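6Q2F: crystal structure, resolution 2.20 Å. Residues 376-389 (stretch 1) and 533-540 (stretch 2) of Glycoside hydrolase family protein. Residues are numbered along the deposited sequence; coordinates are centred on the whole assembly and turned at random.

Stretch 1, residues 376-389: DALVDRYETKAGFV
Stretch 2 533-540: PALTGTLV

Two segments far apart in sequence can be joined by few polar bonds and close packing, with a glycine set over an aromatic face, and this glycoside hydrolase offers a compact example, burying 442 Å² in all. Val 379 (70 Å²) and Gly 537 (65 Å²) are the residues most covered. Stretch 1 runs extended through Val 379 (phi/psi -61/119), turns at Arg 381 (52/48) and enters a short helix, 382-385, which ends in a Schellman motif at Gly 387 (87/11). Stretch 2 has helical angles at 533-535, reverses at Gly 537 (107/-15) and leaves extended from Thr 538.

One direct hydrogen bond crosses between them: Val 379 N donates to Gly 537 O at 2.8 Å and 173°, nearly linear, where the CA atoms of Val 379 and Gly 537 lie 4.9 Å apart. A water extends this polar link, donating to Ala 377 O (2.7 Å) and accepting from Leu 539 N (3.1 Å).

The main aromatic contact belongs to Tyr 382, chi1 87° (p) and chi2 86°. Gly 537 CA sits 3.6 Å from the centroid of the Tyr 382 ring, 18° off its normal, a CH-pi contact. Glycine suits the place twice over: its backbone angles would jam a CB against the preceding carbonyl, and an ideal CB would come within 3.1 Å of Tyr 382 CE2. Leu 535 O approaches the ring's edge, 3.3 Å from Tyr 382 CD1.

Apolar packing completes the join. Branched, apolar Val 379, chi1 t, suits its buried site, placing CG2 4.2 Å from Leu 539 CD1 (Leu 539 is t, p) and 4.3 Å from Ala 534 CB. Farther along, Ala 386 points toward stretch 2, its CB 3.7 Å from Leu 535 CD2; Leu 535 (m, t) starts sideways, but its end comes nearer. The small alanine accompanies close backbones, with the CA atoms of Ala 386 and Leu 535 5.2 Å apart.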

ATOM      1  N   ASP A 376      -0.737 -39.065 -15.255  1.00 59.72           N
ATOM      2  CA  ASP A 376      -0.710 -38.098 -16.338  1.00 57.88           C
ATOM      3  C   ASP A 376      -0.072 -36.781 -15.896  1.00 61.57           C
ATOM      4  O   ASP A 376       0.111 -36.505 -14.706  1.00 62.55           O
ATOM      5  CB  ASP A 376      -2.122 -37.849 -16.879  1.00 59.25           C
ATOM      6  CG  ASP A 376      -3.153 -37.661 -15.776  1.00 66.75           C
ATOM      7  OD1 ASP A 376      -2.895 -38.094 -14.629  1.00 71.41           O
ATOM      8  OD2 ASP A 376      -4.231 -37.092 -16.059  1.00 68.04           O
ATOM      9  N   ALA A 377       0.275 -35.970 -16.886  1.00 57.09           N
ATOM     10  CA  ALA A 377       0.817 -34.644 -16.650  1.00 47.72           C
ATOM     11  C   ALA A 377      -0.326 -33.663 -16.452  1.00 45.08           C
ATOM     12  O   ALA A 377      -1.232 -33.583 -17.286  1.00 47.48           O
ATOM     13  CB  ALA A 377       1.697 -34.211 -17.823  1.00 43.64           C
ATOM     14  N   LEU A 378      -0.288 -32.927 -15.349  1.00 42.00           N
ATOM     15  CA  LEU A 378      -1.281 -31.904 -15.068  1.00 39.29           C
ATOM     16  C   LEU A 378      -0.641 -30.531 -15.248  1.00 44.79           C
ATOM     17  O   LEU A 378       0.582 -30.398 -15.377  1.00 45.57           O
ATOM     18  CB  LEU A 378      -1.844 -32.062 -13.648  1.00 40.12           C
ATOM     19  CG  LEU A 378      -3.058 -32.984 -13.395  1.00 46.94           C
ATOM     20  CD1 LEU A 378      -2.881 -34.306 -14.076  1.00 48.55           C
ATOM     21  CD2 LEU A 378      -3.300 -33.202 -11.897  1.00 44.48           C
ATOM     22  N   VAL A 379      -1.483 -29.498 -15.267  1.00 46.12           N
ATOM     23  CA  VAL A 379      -0.950 -28.144 -15.271  1.00 42.71           C
ATOM     24  C   VAL A 379      -0.145 -27.938 -14.000  1.00 43.36           C
ATOM     25  O   VAL A 379      -0.670 -28.046 -12.884  1.00 42.74           O
ATOM     26  CB  VAL A 379      -2.066 -27.110 -15.400  1.00 44.32           C
ATOM     27  CG1 VAL A 379      -1.489 -25.708 -15.195  1.00 40.52           C
ATOM     28  CG2 VAL A 379      -2.733 -27.227 -16.775  1.00 38.52           C
ATOM     29  N   ASP A 380       1.144 -27.660 -14.162  1.00 48.04           N
ATOM     30  CA  ASP A 380       2.002 -27.449 -13.010  1.00 44.63           C
ATOM     31  C   ASP A 380       1.558 -26.207 -12.246  1.00 41.56           C
ATOM     32  O   ASP A 380       1.404 -25.131 -12.829  1.00 40.89           O
ATOM     33  CB  ASP A 380       3.453 -27.319 -13.463  1.00 47.11           C
ATOM     34  CG  ASP A 380       4.387 -27.077 -12.313  1.00 49.54           C
ATOM     35  OD1 ASP A 380       4.314 -27.854 -11.335  1.00 48.78           O
ATOM     36  OD2 ASP A 380       5.168 -26.105 -12.370  1.00 53.95           O
ATOM     37  N   ARG A 381       1.325 -26.375 -10.946  1.00 38.76           N
ATOM     38  CA  ARG A 381       0.894 -25.295 -10.057  1.00 37.08           C
ATOM     39  C   ARG A 381      -0.329 -24.560 -10.601  1.00 40.27           C
ATOM     40  O   ARG A 381      -0.394 -23.323 -10.608  1.00 34.33           O
ATOM     41  CB  ARG A 381       2.051 -24.338  -9.766  1.00 39.68           C
ATOM     42  CG  ARG A 381       2.760 -24.729  -8.463  1.00 44.11           C
ATOM     43  CD  ARG A 381       4.160 -24.245  -8.425  1.00 54.32           C
ATOM     44  NE  ARG A 381       4.948 -24.769  -9.531  1.00 56.19           N
ATOM     45  CZ  ARG A 381       6.219 -24.435  -9.719  1.00 52.57           C
ATOM     46  NH1 ARG A 381       6.794 -23.593  -8.868  1.00 53.67           N
ATOM     47  NH2 ARG A 381       6.909 -24.927 -10.740  1.00 48.81           N
ATOM     48  N   TYR A 382      -1.339 -25.344 -11.012  1.00 38.81           N
ATOM     49  CA  TYR A 382      -2.521 -24.750 -11.632  1.00 32.92           C
ATOM     50  C   TYR A 382      -3.328 -23.935 -10.629  1.00 31.95           C
ATOM     51  O   TYR A 382      -3.928 -22.920 -10.996  1.00 35.18           O
ATOM     52  CB  TYR A 382      -3.394 -25.833 -12.283  1.00 34.62           C
ATOM     53  CG  TYR A 382      -4.407 -26.511 -11.378  1.00 39.19           C
ATOM     54  CD1 TYR A 382      -5.674 -25.962 -11.180  1.00 35.93           C
ATOM     55  CD2 TYR A 382      -4.098 -27.696 -10.725  1.00 34.19           C
ATOM     56  CE1 TYR A 382      -6.596 -26.569 -10.347  1.00 34.92           C
ATOM     57  CE2 TYR A 382      -5.015 -28.317  -9.899  1.00 40.78           C
ATOM     58  CZ  TYR A 382      -6.265 -27.750  -9.714  1.00 42.20           C
ATOM     59  OH  TYR A 382      -7.180 -28.370  -8.884  1.00 40.69           O
ATOM     60  N   GLU A 383      -3.369 -24.369  -9.361  1.00 32.33           N
ATOM     61  CA  GLU A 383      -4.158 -23.644  -8.368  1.00 29.14           C
ATOM     62  C   GLU A 383      -3.752 -22.176  -8.305  1.00 34.75           C
ATOM     63  O   GLU A 383      -4.608 -21.285  -8.328  1.00 34.80           O
ATOM     64  CB  GLU A 383      -4.028 -24.303  -6.990  1.00 31.03           C
ATOM     65  CG  GLU A 383      -4.591 -25.733  -6.918  1.00 33.77           C
ATOM     66  CD  GLU A 383      -3.511 -26.769  -7.060  1.00 40.85           C
ATOM     67  OE1 GLU A 383      -2.403 -26.386  -7.485  1.00 43.81           O
ATOM     68  OE2 GLU A 383      -3.746 -27.959  -6.762  1.00 43.35           O
ATOM     69  N   THR A 384      -2.444 -21.894  -8.237  1.00 35.16           N
ATOM     70  CA  THR A 384      -2.035 -20.493  -8.176  1.00 30.43           C
ATOM     71  C   THR A 384      -2.203 -19.813  -9.532  1.00 31.53           C
ATOM     72  O   THR A 384      -2.632 -18.658  -9.595  1.00 35.28           O
ATOM     73  CB  THR A 384      -0.599 -20.345  -7.641  1.00 28.02           C
ATOM     74  OG1 THR A 384      -0.230 -18.955  -7.626  1.00 29.53           O
ATOM     75  CG2 THR A 384       0.403 -21.110  -8.455  1.00 27.74           C
ATOM     76  N   LYS A 385      -1.919 -20.525 -10.629  1.00 38.23           N
ATOM     77  CA  LYS A 385      -2.060 -19.914 -11.952  1.00 38.50           C
ATOM     78  C   LYS A 385      -3.512 -19.587 -12.269  1.00 32.33           C
ATOM     79  O   LYS A 385      -3.780 -18.647 -13.020  1.00 29.88           O
ATOM     80  CB  LYS A 385      -1.483 -20.823 -13.041  1.00 34.51           C
ATOM     81  CG  LYS A 385       0.039 -20.936 -13.026  1.00 33.03           C
ATOM     82  CD  LYS A 385       0.506 -22.095 -13.920  1.00 31.82           C
ATOM     83  CE  LYS A 385       2.039 -22.226 -13.909  1.00 35.20           C
ATOM     84  NZ  LYS A 385       2.511 -23.437 -14.641  1.00 34.49           N
ATOM     85  N   ALA A 386      -4.451 -20.337 -11.698  1.00 30.06           N
ATOM     86  CA  ALA A 386      -5.872 -20.077 -11.887  1.00 28.97           C
ATOM     87  C   ALA A 386      -6.402 -19.037 -10.919  1.00 30.02           C
ATOM     88  O   ALA A 386      -7.599 -18.738 -10.954  1.00 27.50           O
ATOM     89  CB  ALA A 386      -6.679 -21.374 -11.734  1.00 26.15           C
ATOM     90  N   GLY A 387      -5.558 -18.492 -10.051  1.00 30.17           N
ATOM     91  CA  GLY A 387      -5.990 -17.427  -9.173  1.00 27.27           C
ATOM     92  C   GLY A 387      -6.610 -17.857  -7.862  1.00 29.66           C
ATOM     93  O   GLY A 387      -7.192 -17.017  -7.168  1.00 28.84           O
ATOM     94  N   PHE A 388      -6.520 -19.135  -7.499  1.00 27.21           N
ATOM     95  CA  PHE A 388      -7.010 -19.541  -6.192  1.00 35.29           C
ATOM     96  C   PHE A 388      -6.070 -19.113  -5.073  1.00 41.97           C
ATOM     97  O   PHE A 388      -6.504 -19.026  -3.923  1.00 38.53           O
ATOM     98  CB  PHE A 388      -7.206 -21.054  -6.136  1.00 26.25           C
ATOM     99  CG  PHE A 388      -8.369 -21.546  -6.951  1.00 33.88           C
ATOM    100  CD1 PHE A 388      -9.669 -21.313  -6.532  1.00 29.96           C
ATOM    101  CD2 PHE A 388      -8.162 -22.246  -8.123  1.00 32.62           C
ATOM    102  CE1 PHE A 388     -10.738 -21.757  -7.276  1.00 29.06           C
ATOM    103  CE2 PHE A 388      -9.229 -22.699  -8.874  1.00 34.09           C
ATOM    104  CZ  PHE A 388     -10.520 -22.457  -8.445  1.00 34.89           C
ATOM    105  N   VAL A 389      -4.802 -18.848  -5.389  1.00 41.35           N
ATOM    106  CA  VAL A 389      -3.819 -18.391  -4.411  1.00 34.60           C
ATOM    107  C   VAL A 389      -2.733 -17.653  -5.175  1.00 35.70           C
ATOM    108  O   VAL A 389      -2.402 -18.017  -6.307  1.00 33.57           O
ATOM    109  CB  VAL A 389      -3.234 -19.572  -3.595  1.00 34.52           C
ATOM    110  CG1 VAL A 389      -2.615 -20.615  -4.532  1.00 28.83           C
ATOM    111  CG2 VAL A 389      -2.199 -19.056  -2.594  1.00 31.71           C
ATOM    112  N   PRO A 533     -10.503 -26.030 -19.043  1.00 33.12           N
ATOM    113  CA  PRO A 533     -10.018 -27.183 -18.263  1.00 30.65           C
ATOM    114  C   PRO A 533      -8.683 -26.943 -17.590  1.00 36.32           C
ATOM    115  O   PRO A 533      -8.403 -27.573 -16.562  1.00 41.58           O
ATOM    116  CB  PRO A 533      -9.937 -28.299 -19.312  1.00 31.73           C
ATOM    117  CG  PRO A 533     -10.965 -27.933 -20.310  1.00 33.82           C
ATOM    118  CD  PRO A 533     -10.871 -26.441 -20.413  1.00 31.89           C
ATOM    119  N   ALA A 534      -7.859 -26.041 -18.128  1.00 31.53           N
ATOM    120  CA  ALA A 534      -6.603 -25.687 -17.472  1.00 31.78           C
ATOM    121  C   ALA A 534      -6.833 -25.096 -16.092  1.00 34.80           C
ATOM    122  O   ALA A 534      -5.997 -25.263 -15.196  1.00 36.72           O
ATOM    123  CB  ALA A 534      -5.820 -24.700 -18.341  1.00 36.60           C
ATOM    124  N   LEU A 535      -7.937 -24.373 -15.907  1.00 37.03           N
ATOM    125  CA  LEU A 535      -8.255 -23.807 -14.598  1.00 35.45           C
ATOM    126  C   LEU A 535      -8.500 -24.886 -13.554  1.00 39.51           C
ATOM    127  O   LEU A 535      -8.470 -24.589 -12.351  1.00 34.80           O
ATOM    128  CB  LEU A 535      -9.498 -22.922 -14.692  1.00 34.16           C
ATOM    129  CG  LEU A 535      -9.388 -21.674 -15.550  1.00 31.91           C
ATOM    130  CD1 LEU A 535     -10.766 -21.169 -15.908  1.00 30.73           C
ATOM    131  CD2 LEU A 535      -8.608 -20.611 -14.775  1.00 30.56           C
ATOM    132  N   THR A 536      -8.755 -26.125 -13.982  1.00 35.63           N
ATOM    133  CA  THR A 536      -8.993 -27.234 -13.073  1.00 40.19           C
ATOM    134  C   THR A 536      -7.840 -28.227 -13.034  1.00 43.88           C
ATOM    135  O   THR A 536      -7.972 -29.275 -12.399  1.00 39.80           O
ATOM    136  CB  THR A 536     -10.276 -27.974 -13.458  1.00 32.86           C
ATOM    137  OG1 THR A 536     -10.029 -28.753 -14.634  1.00 36.14           O
ATOM    138  CG2 THR A 536     -11.393 -26.992 -13.744  1.00 31.66           C
ATOM    139  N   GLY A 537      -6.719 -27.937 -13.700  1.00 38.03           N
ATOM    140  CA  GLY A 537      -5.567 -28.808 -13.690  1.00 34.98           C
ATOM    141  C   GLY A 537      -5.327 -29.564 -14.979  1.00 37.50           C
ATOM    142  O   GLY A 537      -4.232 -30.110 -15.157  1.00 37.02           O
ATOM    143  N   THR A 538      -6.305 -29.623 -15.882  1.00 41.00           N
ATOM    144  CA  THR A 538      -6.160 -30.420 -17.098  1.00 41.67           C
ATOM    145  C   THR A 538      -5.340 -29.646 -18.120  1.00 35.01           C
ATOM    146  O   THR A 538      -5.765 -28.590 -18.597  1.00 38.77           O
ATOM    147  CB  THR A 538      -7.519 -30.794 -17.679  1.00 37.49           C
ATOM    148  OG1 THR A 538      -8.178 -31.704 -16.798  1.00 38.18           O
ATOM    149  CG2 THR A 538      -7.334 -31.463 -19.050  1.00 42.62           C
ATOM    150  N   LEU A 539      -4.171 -30.175 -18.466  1.00 42.69           N
ATOM    151  CA  LEU A 539      -3.332 -29.540 -19.471  1.00 45.54           C
ATOM    152  C   LEU A 539      -4.069 -29.469 -20.799  1.00 41.91           C
ATOM    153  O   LEU A 539      -4.604 -30.469 -21.276  1.00 45.45           O
ATOM    154  CB  LEU A 539      -2.022 -30.308 -19.634  1.00 44.21           C
ATOM    155  CG  LEU A 539      -1.028 -29.706 -20.624  1.00 46.87           C
ATOM    156  CD1 LEU A 539      -0.646 -28.292 -20.224  1.00 42.94           C
ATOM    157  CD2 LEU A 539       0.206 -30.586 -20.727  1.00 43.77           C
ATOM    158  N   VAL A 540      -4.114 -28.275 -21.380  1.00 38.76           N
ATOM    159  CA  VAL A 540      -4.674 -28.042 -22.703  1.00 39.89           C
ATOM    160  C   VAL A 540      -3.544 -27.532 -23.578  1.00 39.72           C
ATOM    161  O   VAL A 540      -2.872 -26.561 -23.215  1.00 38.00           O
ATOM    162  CB  VAL A 540      -5.842 -27.037 -22.666  1.00 40.15           C
ATOM    163  CG1 VAL A 540      -6.481 -26.897 -24.049  1.00 42.07           C
ATOM    164  CG2 VAL A 540      -6.874 -27.465 -21.635  1.00 34.39           C
TER
HETATM  165  O   HOH W   1      -3.904 -33.166 -17.638  1.00 45.14           O